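Long-range contacts in USG-1 protein homolog (PDB 2HJS), which probably acts as a dimeric NAD- or NADP-dependent oxidoreductase of the aspartate-semialdehyde dehydrogenase family, acting on aldehyde or oxo groups: residues Val12-Gly16 and Ser44-Met49; Asp97-Glu103 and Leu127-Pro131; Ala133-Leu138 and Asp246-Val250; Tyr281-Val285 and Trp312-Asp316. One frame throughout, in Å; residues are numbered along the deposited sequence.

How the interactions relate
Interactions 1 and 2 both belong to the nucleotide-binding sheet, which has strand 48-51 at one border and strand 127-129 at the other; their centres lie about 20 Å apart. From interaction 2 the chain runs straight on into helix 133-145, and Pro131 CB packs 4.1 Å from Ala136 N of interaction 3. Interactions 3 and 4 share the sheet of the dimerisation domain, with centres about 10 Å apart: Asp246-Val250 and Trp312-Ser315 are on neighbouring antiparallel strands, and both contacts reach the second subunit. Interaction 1, on the loop that probably binds the dinucleotide, is about 30 Å from interaction 4, centre to centre.

Interaction 1: Val12-Gly16 and Ser44-Met49; sequences VGATG and SAGQRM
Thr15 OG1 and Ser44 OG stand 3.3 Å apart, a weak hydrogen bond at best. Thr15 uses its two branches differently: the hydroxyl lies between the backbone N and carbonyl carbon (chi1 59°) and faces Ser44, while the methyl turns to the side chain of Gln47, with Thr15 CG2 4.1 Å from Gln47 CG. The carbonyl oxygen of Ala14 is met by the selenomethionine at position 49. Met49 SE lies 3.3 Å from Ala14 O, and the methyl carbon Met49 CE is 3.4 Å from the same Ala14 O. The oxygen sits near the extension of the CG-SE bond (CG-SE...O about 158°), where selenium is slightly electron-poor, so the approach is consistent with a weak chalcogen interaction. The same Met49 SE also rests 4.0 Å from Ala14 CB; a small residue leaves space for it. Glycines shape both backbones: Gly13, at positive phi, opens a type I turn whose last residue, Gly16, occupies the N-cap position of helix 17-28, and Gly46 takes the third place of the type II turn Ser44-Gln47, where positive phi suits glycine. A glycine-rich turn between the first strand and first helix is the usual dinucleotide-binding element of a Rossmann domain, so Val12-Gly16 probably serves the cofactor here. Arg167 also reaches this loop, donating to Thr15 O. With one weak hydroxyl pair, a polarisable selenium and van der Waals contacts, the turn Ser44-Gln47 and strand 48-51 probably hold the loop by shape more than by strong polar bonds.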
loop_
_atom_site.group_PDB
_atom_site.type_symbol
_atom_site.label_atom_id
_atom_site.label_comp_id
_atom_site.label_asym_id
_atom_site.label_seq_id
_atom_site.Cartn_x
_atom_site.Cartn_y
_atom_site.Cartn_z
ATOM N N VAL A 12 11.757 4.263 30.482
ATOM C CA VAL A 12 10.442 3.749 30.851
ATOM C C VAL A 12 9.906 2.962 29.676
ATOM O O VAL A 12 9.903 3.451 28.544
ATOM C CB VAL A 12 9.523 4.919 31.264
ATOM C CG1 VAL A 12 8.137 4.428 31.611
ATOM C CG2 VAL A 12 10.133 5.639 32.495
ATOM N N GLY A 13 9.521 1.716 29.933
ATOM C CA GLY A 13 9.062 0.791 28.890
ATOM C C GLY A 13 10.216 0.047 28.242
ATOM O O GLY A 13 10.179 -0.298 27.066
ATOM N N ALA A 14 11.230 -0.240 29.046
ATOM C CA ALA A 14 12.505 -0.736 28.569
ATOM C C ALA A 14 12.387 -2.113 27.941
ATOM O O ALA A 14 13.215 -2.480 27.124
ATOM C CB ALA A 14 13.532 -0.754 29.715
ATOM N N THR A 15 11.366 -2.874 28.325
ATOM C CA THR A 15 11.209 -4.260 27.859
ATOM C C THR A 15 10.356 -4.327 26.580
ATOM O O THR A 15 10.225 -5.374 25.968
ATOM C CB THR A 15 10.565 -5.143 28.942
ATOM O OG1 THR A 15 9.291 -4.597 29.285
ATOM C CG2 THR A 15 11.425 -5.177 30.200
ATOM N N GLY A 16 9.779 -3.210 26.174
ATOM C CA GLY A 16 9.052 -3.184 24.905
ATOM C C GLY A 16 10.015 -3.158 23.742
ATOM O O GLY A 16 11.225 -2.943 23.910
ATOM N N SER A 44 6.224 -6.556 33.724
ATOM C CA SER A 44 7.579 -6.832 33.244
ATOM C C SER A 44 8.681 -6.647 34.289
ATOM O O SER A 44 9.804 -7.112 34.086
ATOM C CB SER A 44 7.896 -5.954 32.026
ATOM O OG SER A 44 6.812 -5.905 31.115
ATOM N N ALA A 45 8.372 -5.970 35.392
ATOM C CA ALA A 45 9.367 -5.700 36.437
ATOM C C ALA A 45 10.036 -6.979 36.936
ATOM O O ALA A 45 9.393 -8.035 36.990
ATOM C CB ALA A 45 8.731 -4.953 37.597
ATOM N N GLY A 46 11.319 -6.882 37.294
ATOM C CA GLY A 46 12.064 -8.018 37.851
ATOM C C GLY A 46 12.914 -8.805 36.859
ATOM O O GLY A 46 13.775 -9.594 37.259
ATOM N N GLN A 47 12.681 -8.610 35.564
ATOM C CA GLN A 47 13.497 -9.288 34.561
ATOM C C GLN A 47 14.759 -8.478 34.220
ATOM O O GLN A 47 14.841 -7.281 34.507
ATOM C CB GLN A 47 12.671 -9.666 33.329
ATOM C CG GLN A 47 12.470 -8.565 32.313
ATOM C CD GLN A 47 11.350 -8.883 31.326
ATOM O OE1 GLN A 47 10.173 -8.918 31.694
ATOM N NE2 GLN A 47 11.712 -9.103 30.065
ATOM N N ARG A 48 15.754 -9.144 33.647
ATOM C CA ARG A 48 17.050 -8.509 33.410
ATOM C C ARG A 48 17.282 -8.216 31.924
ATOM O O ARG A 48 16.742 -8.897 31.055
ATOM C CB ARG A 48 18.196 -9.349 34.003
ATOM C CG ARG A 48 18.074 -9.601 35.516
ATOM C CD ARG A 48 19.400 -10.029 36.172
ATOM N NE ARG A 48 20.270 -8.892 36.512
ATOM C CZ ARG A 48 20.304 -8.274 37.697
ATOM N NH1 ARG A 48 19.515 -8.663 38.697
ATOM N NH2 ARG A 48 21.133 -7.250 37.888
HETATM N N MSE A 49 18.070 -7.182 31.646
HETATM C CA MSE A 49 18.422 -6.821 30.276
HETATM C C MSE A 49 19.882 -6.474 30.176
HETATM O O MSE A 49 20.451 -5.898 31.097
HETATM C CB MSE A 49 17.605 -5.624 29.790
HETATM C CG MSE A 49 16.155 -5.908 29.584
HETATM SE SE MSE A 49 15.246 -4.301 28.945
HETATM C CE MSE A 49 16.267 -3.951 27.285
#

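Interaction 2: Asp97-Glu103 and Leu127-Pro131; sequences DLSGALE and LLSSP
Asp97 and Ser129 pair as a parallel beta bridge, with the Asp97 backbone using both its polar atoms. Asp97 N donates to Leu128 O at 2.8 Å, nearly straight at 171°, and Ser130 N returns a bond to Asp97 O at 2.9 Å. With CG placed opposite the backbone N (chi1 177°), the Asp97 carboxylate lies on the same face of the sheet as Ser129 and organises the loop that follows. Asp97 OD1 takes two donors: Ser99 N comes from above the carboxylate plane, closing an Asx turn, while Ser99 OG donates to the syn lone pair of Asp97 OD1 at 2.7 Å. Asp97 OD2 is supplied by Ser81 OG and by a water, which also donates to Ser129 OG at 2.6 Å and accepts from Leu102 N at 2.9 Å. This bridge adds border strand 127-129 to the Rossmann-type sheet beside strand 94-97, just where the chain leaves the sheet at the carboxyl end of both strands. Serine suits position 129 because a hydroxyl can accept and donate at once: Ser129 OG receives the water's proton and gives its own to Ala107 O, while the aliphatic CG of Glu103 lies 3.4 Å from Ser129 OG. A second water sits between Leu98 O and Pro131 O, and Leu98 O is reached by Arg217 as well. Away from these polar groups, Leu102 CD1 meets Leu127 CD2 at 4.3 Å, apolar ends packed beside helix 78-90.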
loop_
_atom_site.group_PDB
_atom_site.type_symbol
_atom_site.label_atom_id
_atom_site.label_comp_id
_atom_site.label_asym_id
_atom_site.label_seq_id
_atom_site.Cartn_x
_atom_site.Cartn_y
_atom_site.Cartn_z
ATOM N N ASP A 97 8.886 11.786 25.417
ATOM C CA ASP A 97 7.814 10.809 25.398
ATOM C C ASP A 97 7.536 10.322 23.978
ATOM O O ASP A 97 7.144 11.100 23.130
ATOM C CB ASP A 97 6.542 11.434 25.984
ATOM C CG ASP A 97 5.331 10.485 25.940
ATOM O OD1 ASP A 97 5.518 9.246 25.847
ATOM O OD2 ASP A 97 4.179 10.990 25.986
ATOM N N LEU A 98 7.735 9.033 23.724
ATOM C CA LEU A 98 7.577 8.502 22.383
ATOM C C LEU A 98 6.115 8.102 22.073
ATOM O O LEU A 98 5.808 7.766 20.954
ATOM C CB LEU A 98 8.518 7.318 22.156
ATOM C CG LEU A 98 10.055 7.585 22.113
ATOM C CD1 LEU A 98 10.732 7.881 23.500
ATOM C CD2 LEU A 98 10.740 6.417 21.511
ATOM N N SER A 99 5.231 8.148 23.069
ATOM C CA SER A 99 3.868 7.641 22.911
ATOM C C SER A 99 2.930 8.719 22.371
ATOM O O SER A 99 1.825 8.426 21.956
ATOM C CB SER A 99 3.347 7.140 24.250
ATOM O OG SER A 99 3.130 8.235 25.109
ATOM N N GLY A 100 3.379 9.972 22.395
ATOM C CA GLY A 100 2.535 11.104 21.981
ATOM C C GLY A 100 1.337 11.415 22.872
ATOM O O GLY A 100 0.453 12.200 22.483
ATOM N N ALA A 101 1.312 10.825 24.073
ATOM C CA ALA A 101 0.147 10.875 24.959
ATOM C C ALA A 101 -0.236 12.285 25.367
ATOM O O ALA A 101 -1.394 12.526 25.693
ATOM C CB ALA A 101 0.390 10.036 26.205
ATOM N N LEU A 102 0.732 13.203 25.360
ATOM C CA LEU A 102 0.535 14.562 25.887
ATOM C C LEU A 102 0.632 15.657 24.821
ATOM O O LEU A 102 0.763 16.856 25.143
ATOM C CB LEU A 102 1.514 14.837 27.028
ATOM C CG LEU A 102 1.457 13.820 28.172
ATOM C CD1 LEU A 102 2.625 14.022 29.065
ATOM C CD2 LEU A 102 0.138 13.907 28.965
ATOM N N GLU A 103 0.585 15.223 23.563
ATOM C CA GLU A 103 0.461 16.105 22.420
ATOM C C GLU A 103 -0.921 16.767 22.410
ATOM O O GLU A 103 -1.869 16.240 23.009
ATOM C CB GLU A 103 0.663 15.320 21.108
ATOM C CG GLU A 103 2.128 15.041 20.809
ATOM C CD GLU A 103 2.348 14.086 19.639
ATOM O OE1 GLU A 103 1.368 13.541 19.048
ATOM O OE2 GLU A 103 3.531 13.868 19.308
ATOM N N LEU A 127 9.715 18.838 28.420
ATOM C CA LEU A 127 8.750 17.771 28.237
ATOM C C LEU A 127 8.316 17.769 26.777
ATOM O O LEU A 127 7.527 18.615 26.335
ATOM C CB LEU A 127 7.578 17.915 29.217
ATOM C CG LEU A 127 6.354 17.012 29.003
ATOM C CD1 LEU A 127 6.724 15.522 29.004
ATOM C CD2 LEU A 127 5.276 17.305 30.043
ATOM N N LEU A 128 8.868 16.824 26.018
ATOM C CA LEU A 128 8.743 16.834 24.573
ATOM C C LEU A 128 8.244 15.500 24.126
ATOM O O LEU A 128 8.452 14.502 24.814
ATOM C CB LEU A 128 10.108 17.066 23.923
ATOM C CG LEU A 128 10.890 18.254 24.490
ATOM C CD1 LEU A 128 12.359 18.110 24.174
ATOM C CD2 LEU A 128 10.308 19.562 23.972
ATOM N N SER A 129 7.604 15.483 22.956
ATOM C CA SER A 129 7.219 14.234 22.318
ATOM C C SER A 129 8.180 13.918 21.181
ATOM O O SER A 129 8.601 14.798 20.425
ATOM C CB SER A 129 5.775 14.295 21.779
ATOM O OG SER A 129 4.840 14.422 22.840
ATOM N N SER A 130 8.526 12.657 21.049
ATOM C CA SER A 130 9.171 12.223 19.823
ATOM C C SER A 130 8.076 11.551 18.963
ATOM O O SER A 130 7.379 10.669 19.455
ATOM C CB SER A 130 10.340 11.299 20.163
ATOM O OG SER A 130 11.199 11.125 19.065
ATOM N N PRO A 131 7.924 11.961 17.676
ATOM C CA PRO A 131 6.807 11.532 16.813
ATOM C C PRO A 131 6.701 10.014 16.618
ATOM O O PRO A 131 7.688 9.277 16.789
ATOM C CB PRO A 131 7.104 12.202 15.452
ATOM C CG PRO A 131 8.114 13.252 15.744
ATOM C CD PRO A 131 8.872 12.835 16.959
HETATM O O HOH W 1 3.512 13.093 24.650
HETATM O O HOH W 2 7.397 7.289 18.783
#

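Interaction 3: Ala133-Leu138 and Asp246-Val250; sequences AVAAEL and DSLSV
Glu137 and Asp246 press two carboxyl groups together, with Glu137 OE1 only 2.5 Å from Asp246 OD2. Two acid oxygens this close probably share a proton, one group being neutral, and burial would favour that. The side chains cross at about a right angle, their carboxylate planes 60° apart. Glu137 gets there with CG beside the backbone N (chi1 -60°) and a bend at chi2 that swings the acid to the strand. Around the pair the packing stays close: Ala133 CB lies 3.4 Å from Asp246 OD2, and the CG2 branch of Val134 comes within 3.6 Å of the same Asp246 OD2. Asn317, at the start of helix 317-336, also packs against Asp246. The other branch of Val134 turns along the strand, where Val134 CG1 touches Leu248 CD2 at 4.0 Å. Midway the fit is looser: Leu248 CD1 rests over the helix backbone 4.0 Å from Leu138 N. Leu138 CB is 4.5 Å from Leu248 CD1. Closeness returns at the far end, Leu138 CD1 meeting Val250 CG2 at 3.7 Å. Solvent comes nearest at Ala133, which is partly exposed; the remaining touching residues are buried, and Val134, Leu138, Leu248 and Val250 give the apolar surface that suits such a place. Ser247 and Ser249 instead pack on the second subunit. Ala133-Leu138 crosses Asp246-Val250 at -53°, and helix 133-145 covers one sheet face while the other meets the partner subunit, as in the dimerisation domain of aspartate-semialdehyde dehydrogenases, which is related to the catalytic domain of glyceraldehyde-3-phosphate dehydrogenase.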
loop_
_atom_site.group_PDB
_atom_site.type_symbol
_atom_site.label_atom_id
_atom_site.label_comp_id
_atom_site.label_asym_id
_atom_site.label_seq_id
_atom_site.Cartn_x
_atom_site.Cartn_y
_atom_site.Cartn_z
ATOM N N ALA A 133 6.649 6.672 14.383
ATOM C CA ALA A 133 7.590 6.327 13.335
ATOM C C ALA A 133 7.200 6.866 11.959
ATOM O O ALA A 133 8.048 7.432 11.241
ATOM C CB ALA A 133 7.790 4.799 13.261
ATOM N N VAL A 134 5.934 6.690 11.575
ATOM C CA VAL A 134 5.549 7.091 10.217
ATOM C C VAL A 134 5.705 8.603 10.008
ATOM O O VAL A 134 6.250 9.029 8.988
ATOM C CB VAL A 134 4.113 6.638 9.853
ATOM C CG1 VAL A 134 3.644 7.320 8.552
ATOM C CG2 VAL A 134 4.084 5.123 9.691
ATOM N N ALA A 135 5.226 9.402 10.961
ATOM C CA ALA A 135 5.358 10.842 10.873
ATOM C C ALA A 135 6.844 11.250 10.890
ATOM O O ALA A 135 7.246 12.183 10.178
ATOM C CB ALA A 135 4.634 11.514 12.024
ATOM N N ALA A 136 7.647 10.551 11.688
ATOM C CA ALA A 136 9.082 10.875 11.795
ATOM C C ALA A 136 9.774 10.648 10.486
ATOM O O ALA A 136 10.584 11.468 10.069
ATOM C CB ALA A 136 9.767 10.037 12.908
ATOM N N GLU A 137 9.441 9.539 9.829
ATOM C CA GLU A 137 10.089 9.157 8.563
ATOM C C GLU A 137 9.617 10.019 7.384
ATOM O O GLU A 137 10.411 10.420 6.542
ATOM C CB GLU A 137 9.906 7.657 8.292
ATOM C CG GLU A 137 10.525 6.810 9.407
ATOM C CD GLU A 137 9.754 5.515 9.718
ATOM O OE1 GLU A 137 8.655 5.276 9.134
ATOM O OE2 GLU A 137 10.266 4.738 10.564
ATOM N N LEU A 138 8.323 10.312 7.329
ATOM C CA LEU A 138 7.819 11.267 6.359
ATOM C C LEU A 138 8.569 12.608 6.498
ATOM O O LEU A 138 9.109 13.127 5.513
ATOM C CB LEU A 138 6.325 11.508 6.558
ATOM C CG LEU A 138 5.648 12.415 5.518
ATOM C CD1 LEU A 138 5.795 11.857 4.102
ATOM C CD2 LEU A 138 4.158 12.643 5.853
ATOM N N ASP A 246 8.355 0.409 8.056
ATOM C CA ASP A 246 7.301 1.188 7.385
ATOM C C ASP A 246 7.653 1.341 5.912
ATOM O O ASP A 246 8.806 1.603 5.605
ATOM C CB ASP A 246 7.198 2.590 7.990
ATOM C CG ASP A 246 6.745 2.572 9.430
ATOM O OD1 ASP A 246 5.910 1.702 9.824
ATOM O OD2 ASP A 246 7.233 3.445 10.170
ATOM N N SER A 247 6.678 1.161 5.019
ATOM C CA SER A 247 6.834 1.411 3.587
ATOM C C SER A 247 5.852 2.526 3.171
ATOM O O SER A 247 4.647 2.348 3.266
ATOM C CB SER A 247 6.535 0.136 2.775
ATOM O OG SER A 247 7.352 -0.946 3.218
ATOM N N LEU A 248 6.362 3.667 2.721
ATOM C CA LEU A 248 5.501 4.820 2.468
ATOM C C LEU A 248 5.494 5.193 0.991
ATOM O O LEU A 248 6.550 5.283 0.380
ATOM C CB LEU A 248 5.971 6.044 3.272
ATOM C CG LEU A 248 6.332 5.858 4.759
ATOM C CD1 LEU A 248 6.724 7.204 5.366
ATOM C CD2 LEU A 248 5.152 5.246 5.520
ATOM N N SER A 249 4.306 5.420 0.438
ATOM C CA SER A 249 4.184 5.957 -0.903
ATOM C C SER A 249 3.628 7.376 -0.807
ATOM O O SER A 249 2.523 7.604 -0.327
ATOM C CB SER A 249 3.296 5.060 -1.763
ATOM O OG SER A 249 3.111 5.671 -3.025
ATOM N N VAL A 250 4.438 8.332 -1.248
ATOM C CA VAL A 250 4.159 9.752 -1.079
ATOM C C VAL A 250 3.977 10.404 -2.448
ATOM O O VAL A 250 4.712 10.090 -3.375
ATOM C CB VAL A 250 5.332 10.420 -0.299
ATOM C CG1 VAL A 250 5.107 11.929 -0.102
ATOM C CG2 VAL A 250 5.562 9.721 1.089
#

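Interaction 4: Tyr281-Val285 and Trp312-Asp316; sequences YPTVV and WIVSD
Pro282-Val284 runs over Trp312-Ser315 with end-to-end directions 45° apart, and the backbones come nearest at Val284 and Val314, whose CA atoms are 5.8 Å apart. One hydrogen bond joins the segments, from the indole N-H to a backbone carbonyl: Trp312 NE1 donates to Pro282 O at 2.9 Å, with a 158° angle at the hydrogen. The oxygen lies at the edge of the indole, close to the ring plane, where the N-H points. With CG anti to the backbone N (chi1 163°), the Trp312 ring stands up from the strand and its pyrrole edge reaches the loop. Beside that bond the proline ring lies alongside the indole, pointing the other way, Pro282 CD 3.9 Å from Trp312 CD1. Pro282 then crosses Val314, whose CG2 branch packs 3.6 Å from Pro282 CB, while Val284 CG1, at the start of helix 284-288, meets Val314 CB at 3.9 Å. A valine suits this place, since its branched CB lets CG2 meet Pro282 while CB and CG1 face Val284. Proline suits the loop too, for it lacks an N-H that would need a partner in this buried spot. Next to it, Thr283 caps the helix, its OG1 accepting from Gly286 N, and the same hydroxyl bonds to Asn198 of the second subunit. Tyr281 makes a cation-pi contact with Arg193 of that subunit. The indole N-H is thus satisfied inside the protein, and this one directed bond, backed by aliphatic packing, probably fixes the loop on the sheet where its flanking residues meet the partner subunit.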
loop_
_atom_site.group_PDB
_atom_site.type_symbol
_atom_site.label_atom_id
_atom_site.label_comp_id
_atom_site.label_asym_id
_atom_site.label_seq_id
_atom_site.Cartn_x
_atom_site.Cartn_y
_atom_site.Cartn_z
ATOM N N TYR A 281 15.188 -0.068 -6.144
ATOM C CA TYR A 281 14.375 0.448 -5.052
ATOM C C TYR A 281 14.752 -0.255 -3.744
ATOM O O TYR A 281 15.165 -1.405 -3.754
ATOM C CB TYR A 281 12.862 0.297 -5.367
ATOM C CG TYR A 281 12.442 -1.150 -5.580
ATOM C CD1 TYR A 281 12.033 -1.954 -4.504
ATOM C CD2 TYR A 281 12.492 -1.723 -6.857
ATOM C CE1 TYR A 281 11.694 -3.290 -4.697
ATOM C CE2 TYR A 281 12.163 -3.042 -7.058
ATOM C CZ TYR A 281 11.755 -3.825 -5.983
ATOM O OH TYR A 281 11.430 -5.139 -6.221
ATOM N N PRO A 282 14.598 0.438 -2.604
ATOM C CA PRO A 282 14.775 -0.239 -1.331
ATOM C C PRO A 282 13.500 -0.935 -0.843
ATOM O O PRO A 282 12.364 -0.561 -1.247
ATOM C CB PRO A 282 15.126 0.903 -0.395
ATOM C CG PRO A 282 14.277 2.057 -0.923
ATOM C CD PRO A 282 14.276 1.872 -2.441
ATOM N N THR A 283 13.676 -1.925 0.031
ATOM C CA THR A 283 12.517 -2.556 0.705
ATOM C C THR A 283 12.779 -2.658 2.208
ATOM O O THR A 283 13.934 -2.544 2.638
ATOM C CB THR A 283 12.209 -3.983 0.171
ATOM O OG1 THR A 283 13.302 -4.853 0.509
ATOM C CG2 THR A 283 11.965 -3.980 -1.331
ATOM N N VAL A 284 11.730 -2.883 3.009
ATOM C CA VAL A 284 11.945 -3.042 4.469
ATOM C C VAL A 284 12.802 -4.260 4.816
ATOM O O VAL A 284 13.623 -4.196 5.719
ATOM C CB VAL A 284 10.622 -3.026 5.302
ATOM C CG1 VAL A 284 9.948 -1.663 5.173
ATOM C CG2 VAL A 284 9.676 -4.170 4.894
ATOM N N VAL A 285 12.606 -5.364 4.106
ATOM C CA VAL A 285 13.338 -6.599 4.405
ATOM C C VAL A 285 14.785 -6.514 3.893
ATOM O O VAL A 285 15.727 -6.836 4.618
ATOM C CB VAL A 285 12.661 -7.837 3.784
ATOM C CG1 VAL A 285 13.642 -9.019 3.753
ATOM C CG2 VAL A 285 11.381 -8.193 4.570
ATOM N N TRP A 312 9.184 7.003 -2.609
ATOM C CA TRP A 312 8.931 5.773 -1.866
ATOM C C TRP A 312 9.943 5.742 -0.738
ATOM O O TRP A 312 11.119 5.947 -0.962
ATOM C CB TRP A 312 9.083 4.573 -2.793
ATOM C CG TRP A 312 9.253 3.205 -2.138
ATOM C CD1 TRP A 312 10.449 2.547 -1.893
ATOM C CD2 TRP A 312 8.210 2.308 -1.703
ATOM N NE1 TRP A 312 10.192 1.314 -1.332
ATOM C CE2 TRP A 312 8.837 1.146 -1.201
ATOM C CE3 TRP A 312 6.808 2.384 -1.677
ATOM C CZ2 TRP A 312 8.110 0.046 -0.716
ATOM C CZ3 TRP A 312 6.085 1.295 -1.178
ATOM C CH2 TRP A 312 6.749 0.136 -0.715
ATOM N N ILE A 313 9.466 5.547 0.487
ATOM C CA ILE A 313 10.309 5.665 1.672
ATOM C C ILE A 313 10.227 4.362 2.464
ATOM O O ILE A 313 9.138 3.838 2.689
ATOM C CB ILE A 313 9.834 6.839 2.574
ATOM C CG1 ILE A 313 9.769 8.154 1.780
ATOM C CG2 ILE A 313 10.735 6.946 3.832
ATOM C CD1 ILE A 313 9.077 9.299 2.538
ATOM N N VAL A 314 11.369 3.805 2.854
ATOM C CA VAL A 314 11.324 2.663 3.764
ATOM C C VAL A 314 12.256 2.910 4.922
ATOM O O VAL A 314 13.354 3.445 4.755
ATOM C CB VAL A 314 11.575 1.253 3.081
ATOM C CG1 VAL A 314 10.442 0.900 2.019
ATOM C CG2 VAL A 314 12.958 1.121 2.493
ATOM N N SER A 315 11.798 2.537 6.104
ATOM C CA SER A 315 12.562 2.778 7.326
ATOM C C SER A 315 12.192 1.752 8.381
ATOM O O SER A 315 11.065 1.212 8.381
ATOM C CB SER A 315 12.223 4.166 7.871
ATOM O OG SER A 315 13.279 4.638 8.715
ATOM N N ASP A 316 13.136 1.504 9.275
ATOM C CA ASP A 316 12.926 0.661 10.442
ATOM C C ASP A 316 12.123 1.462 11.487
ATOM O O ASP A 316 12.658 2.350 12.166
ATOM C CB ASP A 316 14.288 0.191 10.993
ATOM C CG ASP A 316 14.157 -0.801 12.135
ATOM O OD1 ASP A 316 13.114 -0.773 12.846
ATOM O OD2 ASP A 316 15.112 -1.598 12.331
#